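Local coordinates for putative uncharacterized protein (Pyrococcus furiosus, PDB 4I99) that probably links SMC ATPase heads in chromosome segregation and condensation, through this C-terminal winged-helix domain of the kleisin ScpA, at residues 41-46 with 80-85. Numbering follows the deposited sequence.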
loop_
_atom_site.group_PDB
_atom_site.type_symbol
_atom_site.label_atom_id
_atom_site.label_comp_id
_atom_site.label_asym_id
_atom_site.label_seq_id
_atom_site.Cartn_x
_atom_site.Cartn_y
_atom_site.Cartn_z
ATOM N N ILE C 41 -13.209 30.016 13.044
ATOM C CA ILE C 41 -12.523 30.451 11.828
ATOM C C ILE C 41 -13.107 29.792 10.587
ATOM O O ILE C 41 -13.395 28.596 10.583
ATOM C CB ILE C 41 -11.000 30.117 11.857
ATOM C CG1 ILE C 41 -10.273 30.928 12.937
ATOM C CG2 ILE C 41 -10.383 30.432 10.499
ATOM C CD1 ILE C 41 -10.325 30.323 14.301
ATOM N N LYS C 42 -13.283 30.579 9.532
ATOM C CA LYS C 42 -13.816 30.056 8.279
ATOM C C LYS C 42 -12.711 29.289 7.559
ATOM O O LYS C 42 -11.589 29.779 7.425
ATOM C CB LYS C 42 -14.302 31.195 7.384
ATOM C CG LYS C 42 -15.450 31.992 7.945
ATOM C CD LYS C 42 -15.835 33.101 6.987
ATOM C CE LYS C 42 -16.966 33.953 7.552
ATOM N NZ LYS C 42 -17.295 35.090 6.647
ATOM N N PHE C 43 -13.033 28.085 7.100
ATOM C CA PHE C 43 -12.069 27.248 6.399
ATOM C C PHE C 43 -11.350 28.024 5.294
ATOM O O PHE C 43 -10.145 27.887 5.111
ATOM C CB PHE C 43 -12.774 26.034 5.792
ATOM C CG PHE C 43 -11.881 25.191 4.930
ATOM C CD1 PHE C 43 -10.805 24.500 5.486
ATOM C CD2 PHE C 43 -12.096 25.113 3.555
ATOM C CE1 PHE C 43 -9.950 23.743 4.690
ATOM C CE2 PHE C 43 -11.251 24.363 2.749
ATOM C CZ PHE C 43 -10.170 23.673 3.317
ATOM N N TRP C 44 -12.104 28.834 4.564
ATOM C CA TRP C 44 -11.554 29.629 3.470
ATOM C C TRP C 44 -10.366 30.492 3.881
ATOM O O TRP C 44 -9.333 30.493 3.211
ATOM C CB TRP C 44 -12.642 30.527 2.881
ATOM C CG TRP C 44 -13.814 29.779 2.352
ATOM C CD1 TRP C 44 -15.129 30.127 2.471
ATOM C CD2 TRP C 44 -13.788 28.557 1.602
ATOM N NE1 TRP C 44 -15.924 29.198 1.843
ATOM C CE2 TRP C 44 -15.126 28.224 1.301
ATOM C CE3 TRP C 44 -12.763 27.714 1.154
ATOM C CZ2 TRP C 44 -15.469 27.080 0.574
ATOM C CZ3 TRP C 44 -13.103 26.573 0.429
ATOM C CH2 TRP C 44 -14.446 26.269 0.147
ATOM N N ASP C 45 -10.510 31.228 4.976
ATOM C CA ASP C 45 -9.434 32.103 5.428
ATOM C C ASP C 45 -8.258 31.305 5.970
ATOM O O ASP C 45 -7.330 31.863 6.548
ATOM C CB ASP C 45 -9.952 33.077 6.491
ATOM C CG ASP C 45 -11.230 33.783 6.060
ATOM O OD1 ASP C 45 -11.314 34.217 4.888
ATOM O OD2 ASP C 45 -12.154 33.910 6.893
ATOM N N LEU C 46 -8.296 29.995 5.770
ATOM C CA LEU C 46 -7.231 29.118 6.243
ATOM C C LEU C 46 -6.410 28.559 5.087
ATOM O O LEU C 46 -5.259 28.174 5.269
ATOM C CB LEU C 46 -7.831 27.970 7.053
ATOM C CG LEU C 46 -7.496 27.918 8.542
ATOM C CD1 LEU C 46 -7.471 29.315 9.131
ATOM C CD2 LEU C 46 -8.521 27.044 9.248
ATOM N N GLY C 80 -21.664 22.340 3.032
ATOM C CA GLY C 80 -21.903 23.676 3.542
ATOM C C GLY C 80 -20.598 24.307 3.996
ATOM O O GLY C 80 -19.524 23.725 3.825
ATOM N N GLU C 81 -20.679 25.496 4.584
ATOM C CA GLU C 81 -19.482 26.198 5.039
ATOM C C GLU C 81 -18.722 25.430 6.118
ATOM O O GLU C 81 -19.319 24.843 7.020
ATOM C CB GLU C 81 -19.853 27.589 5.562
ATOM C CG GLU C 81 -18.679 28.353 6.146
ATOM C CD GLU C 81 -19.037 29.777 6.550
ATOM O OE1 GLU C 81 -19.986 29.948 7.349
ATOM O OE2 GLU C 81 -18.363 30.721 6.069
ATOM N N ILE C 82 -17.397 25.438 6.028
ATOM C CA ILE C 82 -16.593 24.734 7.014
ATOM C C ILE C 82 -15.949 25.713 7.982
ATOM O O ILE C 82 -15.281 26.651 7.563
ATOM C CB ILE C 82 -15.511 23.869 6.330
ATOM C CG1 ILE C 82 -16.195 22.803 5.460
ATOM C CG2 ILE C 82 -14.620 23.218 7.384
ATOM C CD1 ILE C 82 -15.254 21.986 4.599
ATOM N N LEU C 83 -16.167 25.496 9.276
ATOM C CA LEU C 83 -15.618 26.373 10.301
ATOM C C LEU C 83 -14.725 25.587 11.243
ATOM O O LEU C 83 -14.938 24.389 11.438
ATOM C CB LEU C 83 -16.751 27.036 11.089
ATOM C CG LEU C 83 -17.684 27.932 10.272
ATOM C CD1 LEU C 83 -18.949 28.216 11.065
ATOM C CD2 LEU C 83 -16.970 29.217 9.917
ATOM N N VAL C 84 -13.741 26.269 11.835
ATOM C CA VAL C 84 -12.795 25.617 12.730
ATOM C C VAL C 84 -12.624 26.315 14.073
ATOM O O VAL C 84 -12.511 27.541 14.148
ATOM C CB VAL C 84 -11.392 25.508 12.070
ATOM C CG1 VAL C 84 -10.490 24.614 12.899
ATOM C CG2 VAL C 84 -11.521 24.966 10.670
ATOM N N VAL C 85 -12.585 25.513 15.129
ATOM C CA VAL C 85 -12.415 26.014 16.483
ATOM C C VAL C 85 -11.316 25.230 17.177
ATOM O O VAL C 85 -11.377 24.007 17.260
ATOM C CB VAL C 85 -13.713 25.851 17.313
ATOM C CG1 VAL C 85 -13.460 26.229 18.759
ATOM C CG2 VAL C 85 -14.803 26.724 16.739
HETATM O O HOH W 1 -15.180 28.318 5.148
#
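In the small antiparallel sheet of this winged-helix domain, the short strand 41-42 pairs with the strand that returns from the wing, 83-86. Ile41 and Val84 form a hydrogen-bonded pair: Ile41 N donates to Val84 O at 2.8 Å, and Val84 N returns a bond to Ile41 O at 2.7 Å. The same Ile41 O also receives the CA-H of Leu83, with Leu83 CA 3.2 Å away. Further along, Phe43 N donates to Ile82 O at 2.7 Å. A water donates to Ile82 O and accepts from Trp44 N, a second link between the two segments. Beside this bond Phe43 and Ile82 run alongside each other, CB to CB 3.5 Å; chi1 of 174° sets CG of Phe43 opposite the backbone N and leads the ring away from 80-85. Phe43, Trp44 and Ile82 also pack against a chain of another protein. On the face bearing Lys42 and Leu83, Leu83 CD2 packs against Lys42 CG at 3.7 Å, while the extended lysine chain passes Glu81, whose OE2 stays 4.5 Å from Lys42 NZ, too far for a salt bridge, though the opposite charges may still attract. Leu46 CD2 meets Val84 CG2 on the buried side. There Ile41 and Leu46 rest on helix 19-37, Phe43 and Val84 on helix 52-67, and strand 71-74 flanks 83-86 along its other edge.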